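Putative hydrolase (Bacteroides ovatus, PDB 4HBS) is of unknown function but is probably a hydrolase, built as a five-bladed beta-propeller and related to the beta-fructosidase clan. Local coordinates at residues 43-48 against 399-404; 71-76 against 363-368. All coordinates share one frame; numbering follows the deposited sequence.

Contact 1: residues 43-48 against 399-404; sequences LKYNAL and FYRVFN
Asn-46 grips the backbone of Phe-399 with its side-chain amide. Phe-399 N donates to Asn-46 OD1 at 2.7 Å, nearly straight (N-H...O angle 175°) and in the carbonyl plane of the amide. The other half of the amide works through a water: Asn-46 ND2 donates to it at 2.9 Å, and the water donates to Phe-399 O at 2.7 Å. Donor and acceptor ends are both engaged, which is consistent with a fixed rotation of the amide.

The Phe-399 ring meets a polar atom at its edge and an apolar one over a face. Because CG stands beside the backbone N (chi1 -62°), the ring reaches back toward the helix, and Phe-399 CD1 lies 3.5 Å from Asn-46 OD1, near the ring plane. Over one face sits the methylene of Tyr-45, with Tyr-45 CB 3.9 Å from the Phe-399 ring centroid, a CH-pi contact. The Tyr-45 ring then turns an edge toward the same phenyl group, an edge-to-face pair with centroids 5.6 Å apart and planes at 61°. Cut back to an alanine, Phe-399 would probably leave a gap next to Tyr-45 CB and the Tyr-45 ring without its aromatic mate.

Leu-48 CD1 lies over the centre of one face of the Tyr-45 ring, and the Tyr-45 hydroxyl is hydrogen-bonded to Glu-106 and Gln-102. Arg-401, bent at chi2, brings the edge of its guanidinium to the tyrosine, Arg-401 NH2 lying 3.7 Å from Tyr-45 CE1; its charge is paired with Asp-42 and Glu-370. Strand 399-403 pairs antiparallel with 38-42, which runs straight into helix 43-48. This union of N-terminal and C-terminal strands in one sheet of the five-bladed protein is the ring closure seen in many beta-propellers.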
# COMPACT_ATOMS: atom_id res chain seq x y z
N LEU A 43 -5.50 16.61 -6.24
CA LEU A 43 -6.78 16.48 -6.94
C LEU A 43 -6.60 15.80 -8.29
O LEU A 43 -7.56 15.20 -8.78
CB LEU A 43 -7.49 17.82 -7.10
CG LEU A 43 -7.66 18.69 -5.84
CD1 LEU A 43 -8.48 19.91 -6.15
CD2 LEU A 43 -8.30 17.91 -4.69
N LYS A 44 -5.38 15.87 -8.89
CA LYS A 44 -5.07 15.20 -10.17
C LYS A 44 -5.17 13.70 -10.00
O LYS A 44 -5.77 13.02 -10.84
CB LYS A 44 -3.65 15.58 -10.63
CG LYS A 44 -3.30 15.23 -12.07
CD LYS A 44 -1.84 15.60 -12.37
CE LYS A 44 -1.68 16.47 -13.59
NZ LYS A 44 -1.70 15.68 -14.86
N TYR A 45 -4.56 13.16 -8.90
CA TYR A 45 -4.57 11.72 -8.63
C TYR A 45 -5.93 11.31 -8.11
O TYR A 45 -6.43 10.30 -8.57
CB TYR A 45 -3.44 11.29 -7.69
CG TYR A 45 -2.20 10.98 -8.49
CD1 TYR A 45 -1.50 11.98 -9.15
CD2 TYR A 45 -1.83 9.66 -8.75
CE1 TYR A 45 -0.42 11.69 -9.98
CE2 TYR A 45 -0.78 9.36 -9.61
CZ TYR A 45 -0.09 10.37 -10.25
OH TYR A 45 0.93 10.05 -11.12
N ASN A 46 -6.57 12.10 -7.25
CA ASN A 46 -7.94 11.78 -6.82
C ASN A 46 -8.86 11.63 -8.05
O ASN A 46 -9.70 10.74 -8.05
CB ASN A 46 -8.49 12.85 -5.87
CG ASN A 46 -7.84 12.84 -4.51
OD1 ASN A 46 -6.92 12.08 -4.25
ND2 ASN A 46 -8.30 13.69 -3.60
N ALA A 47 -8.64 12.44 -9.12
CA ALA A 47 -9.42 12.37 -10.36
C ALA A 47 -9.06 11.14 -11.15
O ALA A 47 -9.96 10.49 -11.69
CB ALA A 47 -9.21 13.61 -11.21
N LEU A 48 -7.75 10.79 -11.21
CA LEU A 48 -7.32 9.58 -11.93
C LEU A 48 -8.03 8.33 -11.40
O LEU A 48 -8.43 7.49 -12.20
CB LEU A 48 -5.80 9.38 -11.84
CG LEU A 48 -4.96 10.17 -12.80
CD1 LEU A 48 -3.48 10.04 -12.44
CD2 LEU A 48 -5.20 9.72 -14.26
N PHE A 399 -5.34 10.86 -2.38
CA PHE A 399 -3.92 11.18 -2.40
C PHE A 399 -3.59 12.54 -1.76
O PHE A 399 -4.37 13.49 -1.83
CB PHE A 399 -3.44 11.14 -3.85
CG PHE A 399 -3.58 9.77 -4.45
CD1 PHE A 399 -4.80 9.35 -4.98
CD2 PHE A 399 -2.53 8.86 -4.42
CE1 PHE A 399 -4.94 8.08 -5.54
CE2 PHE A 399 -2.68 7.58 -4.96
CZ PHE A 399 -3.88 7.21 -5.52
N TYR A 400 -2.40 12.59 -1.12
CA TYR A 400 -1.86 13.79 -0.47
C TYR A 400 -0.39 13.96 -0.80
O TYR A 400 0.28 12.98 -1.04
CB TYR A 400 -2.02 13.71 1.08
CG TYR A 400 -3.43 13.47 1.52
CD1 TYR A 400 -3.97 12.18 1.52
CD2 TYR A 400 -4.25 14.52 1.91
CE1 TYR A 400 -5.29 11.96 1.88
CE2 TYR A 400 -5.59 14.31 2.25
CZ TYR A 400 -6.10 13.02 2.24
OH TYR A 400 -7.42 12.82 2.55
N ARG A 401 0.10 15.19 -0.78
CA ARG A 401 1.53 15.50 -0.96
C ARG A 401 1.96 16.37 0.22
O ARG A 401 1.23 17.30 0.58
CB ARG A 401 1.81 16.20 -2.29
CG ARG A 401 1.30 15.43 -3.49
CD ARG A 401 2.28 15.40 -4.65
NE ARG A 401 1.78 14.53 -5.72
CZ ARG A 401 2.51 13.97 -6.68
NH1 ARG A 401 3.83 14.18 -6.73
NH2 ARG A 401 1.94 13.19 -7.59
N VAL A 402 3.08 16.02 0.86
CA VAL A 402 3.62 16.77 1.99
C VAL A 402 4.93 17.37 1.54
O VAL A 402 5.86 16.63 1.22
CB VAL A 402 3.81 15.89 3.26
CG1 VAL A 402 4.16 16.75 4.47
CG2 VAL A 402 2.57 15.05 3.55
N PHE A 403 5.00 18.71 1.50
CA PHE A 403 6.23 19.41 1.14
C PHE A 403 6.89 19.95 2.39
O PHE A 403 6.21 20.41 3.31
CB PHE A 403 5.96 20.55 0.18
CG PHE A 403 5.52 20.09 -1.18
CD1 PHE A 403 4.23 19.63 -1.40
CD2 PHE A 403 6.38 20.19 -2.27
CE1 PHE A 403 3.82 19.25 -2.67
CE2 PHE A 403 5.96 19.81 -3.54
CZ PHE A 403 4.69 19.33 -3.73
N ASN A 404 8.22 19.88 2.44
CA ASN A 404 9.00 20.37 3.56
C ASN A 404 8.75 19.53 4.86
O ASN A 404 8.90 20.05 5.96
CB ASN A 404 8.73 21.87 3.77
CG ASN A 404 9.90 22.66 4.30
OD1 ASN A 404 11.07 22.27 4.16
ND2 ASN A 404 9.61 23.80 4.91
O HOH W 1 -6.90 14.16 -1.08

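Contact 2: residues 71-76 against 363-368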
# COMPACT_ATOMS: atom_id res chain seq x y z
N ILE A 71 5.16 2.71 -13.75
CA ILE A 71 4.92 2.47 -12.32
C ILE A 71 3.94 1.32 -12.19
O ILE A 71 2.92 1.31 -12.88
CB ILE A 71 4.39 3.74 -11.59
CG1 ILE A 71 5.43 4.87 -11.66
CG2 ILE A 71 4.01 3.42 -10.12
CD1 ILE A 71 4.95 6.15 -11.26
N PHE A 72 4.25 0.37 -11.31
CA PHE A 72 3.41 -0.80 -11.07
C PHE A 72 2.51 -0.52 -9.86
O PHE A 72 3.02 -0.18 -8.80
CB PHE A 72 4.29 -2.04 -10.85
CG PHE A 72 3.57 -3.21 -10.24
CD1 PHE A 72 2.89 -4.12 -11.03
CD2 PHE A 72 3.51 -3.36 -8.86
CE1 PHE A 72 2.16 -5.16 -10.46
CE2 PHE A 72 2.78 -4.40 -8.29
CZ PHE A 72 2.10 -5.28 -9.08
N TRP A 73 1.20 -0.69 -10.01
CA TRP A 73 0.22 -0.50 -8.93
C TRP A 73 -0.42 -1.82 -8.60
O TRP A 73 -0.86 -2.50 -9.52
CB TRP A 73 -0.89 0.47 -9.37
CG TRP A 73 -0.42 1.86 -9.61
CD1 TRP A 73 0.35 2.30 -10.65
CD2 TRP A 73 -0.77 3.02 -8.85
NE1 TRP A 73 0.52 3.66 -10.57
CE2 TRP A 73 -0.17 4.13 -9.48
CE3 TRP A 73 -1.49 3.22 -7.66
CZ2 TRP A 73 -0.26 5.43 -8.96
CZ3 TRP A 73 -1.59 4.51 -7.15
CH2 TRP A 73 -0.99 5.59 -7.80
N SER A 74 -0.50 -2.19 -7.30
CA SER A 74 -1.20 -3.41 -6.88
C SER A 74 -2.33 -3.05 -5.95
O SER A 74 -2.20 -2.12 -5.15
CB SER A 74 -0.26 -4.42 -6.23
OG SER A 74 0.27 -3.99 -4.99
N PHE A 75 -3.44 -3.78 -6.05
CA PHE A 75 -4.62 -3.55 -5.24
C PHE A 75 -5.06 -4.82 -4.61
O PHE A 75 -4.79 -5.90 -5.13
CB PHE A 75 -5.78 -2.96 -6.08
CG PHE A 75 -5.39 -1.75 -6.89
CD1 PHE A 75 -4.77 -1.89 -8.12
CD2 PHE A 75 -5.60 -0.46 -6.39
CE1 PHE A 75 -4.33 -0.77 -8.83
CE2 PHE A 75 -5.16 0.66 -7.11
CZ PHE A 75 -4.54 0.49 -8.33
N ASN A 76 -5.78 -4.68 -3.49
CA ASN A 76 -6.38 -5.77 -2.74
C ASN A 76 -7.84 -5.79 -3.19
O ASN A 76 -8.08 -5.58 -4.39
CB ASN A 76 -6.15 -5.55 -1.23
CG ASN A 76 -4.71 -5.70 -0.79
OD1 ASN A 76 -3.88 -6.30 -1.47
ND2 ASN A 76 -4.36 -5.14 0.35
N PRO A 363 7.21 6.91 -3.35
CA PRO A 363 8.40 7.61 -3.89
C PRO A 363 8.40 7.78 -5.41
O PRO A 363 8.90 8.78 -5.89
CB PRO A 363 9.55 6.70 -3.48
CG PRO A 363 9.07 5.97 -2.31
CD PRO A 363 7.61 5.74 -2.55
N ALA A 364 7.85 6.80 -6.16
CA ALA A 364 7.77 6.86 -7.63
C ALA A 364 6.96 8.07 -8.14
O ALA A 364 7.25 8.56 -9.24
CB ALA A 364 7.15 5.58 -8.15
N LEU A 365 5.95 8.54 -7.37
CA LEU A 365 5.10 9.67 -7.77
C LEU A 365 5.67 11.01 -7.35
O LEU A 365 5.18 12.03 -7.82
CB LEU A 365 3.69 9.51 -7.17
CG LEU A 365 2.98 8.21 -7.50
CD1 LEU A 365 1.62 8.16 -6.84
CD2 LEU A 365 2.84 8.03 -8.99
N SER A 366 6.68 11.02 -6.46
CA SER A 366 7.29 12.25 -5.97
C SER A 366 7.98 12.99 -7.12
O SER A 366 8.86 12.42 -7.79
CB SER A 366 8.28 11.94 -4.85
OG SER A 366 8.70 13.13 -4.21
N ARG A 367 7.52 14.23 -7.39
CA ARG A 367 8.04 15.05 -8.47
C ARG A 367 9.32 15.83 -8.05
O ARG A 367 10.20 16.01 -8.90
CB ARG A 367 6.97 16.04 -8.97
CG ARG A 367 5.88 15.36 -9.82
CD ARG A 367 4.83 16.34 -10.30
NE ARG A 367 3.61 16.33 -9.46
CZ ARG A 367 2.38 15.94 -9.85
NH1 ARG A 367 2.17 15.49 -11.09
NH2 ARG A 367 1.36 16.00 -9.00
N THR A 368 9.42 16.28 -6.78
CA THR A 368 10.56 17.09 -6.29
C THR A 368 11.12 16.67 -4.89
O THR A 368 11.93 17.42 -4.34
CB THR A 368 10.12 18.56 -6.20
OG1 THR A 368 9.23 18.72 -5.08
CG2 THR A 368 9.46 19.05 -7.49
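Ile-71, at the start of strand 71-75, directs its side chain at the turn formed by Ala-364 and Leu-365. Its CG1 branch lies beside the backbone N and continues extended (chi2 168°), which carries the terminal methyl outward to the turn. There Ile-71 CD1 meets Leu-365 CD2 at 3.6 Å. The same Ile-71 CD1 is 3.9 Å from Ala-364 CB, and Ile-71 CG1 lies 4.0 Å from that methyl. The isoleucine thus rests alongside the alanine methyl and crosses the leucine at its tip. A glycerol, probably from the crystallisation liquor, lies about 4 Å from the Ile-71 side chain and may mark a pocket.

Phe-72, next in sequence, packs instead on Met-170 and Met-172 of strand 169-178. Such alternation fits a propeller blade, whose sheet is packed on both sides: 71-75 is the second strand of the antiparallel sheet 60-65, 71-75, 98-102, 111-113, whereas 363-368 belongs to the connection between strands 356-361 and 371-377 of a different sheet. The contact therefore joins two blades through a strand and a loop.

Trp-73 returns to the loop. The far end of its indole, approached obliquely, receives the other methyl of Leu-365: Leu-365 CD1 is 3.8 Å from Trp-73 CH2 and 3.9 Å from Trp-73 CZ2. Leu-365 CD2, 4.0 Å from Trp-73 CZ2, links this patch to Ile-71, so the forked end of the leucine serves both strand residues. Trp-73 NE1 is hydrogen-bonded to Gln-102 OE1 on the neighbouring strand, which probably helps to set the tilt of the indole. On the loop side Ser-366 N reaches back to Pro-363 O at 3.2 Å, closing the turn that presents Ala-364 and Leu-365.

The centres of the two contacts lie about 12 Å apart, and their segments follow one another along the chain as 43-48, 71-76, 363-368 and 399-404, so contact 2 falls within the span bridged by contact 1. Strand 399-403 and the 363-368 loop belong to the closing blade; 71-75 lies in the next sheet along the chain. Direct links join them: Arg-401 NH1 is 2.8 Å from Leu-365 O, a probable hydrogen bond, and Tyr-45 OH packs 3.5 Å from Leu-365 CD2. Gln-102 serves both, binding the Tyr-45 hydroxyl and the Trp-73 indole. Together they help to join the closing blade to its neighbour.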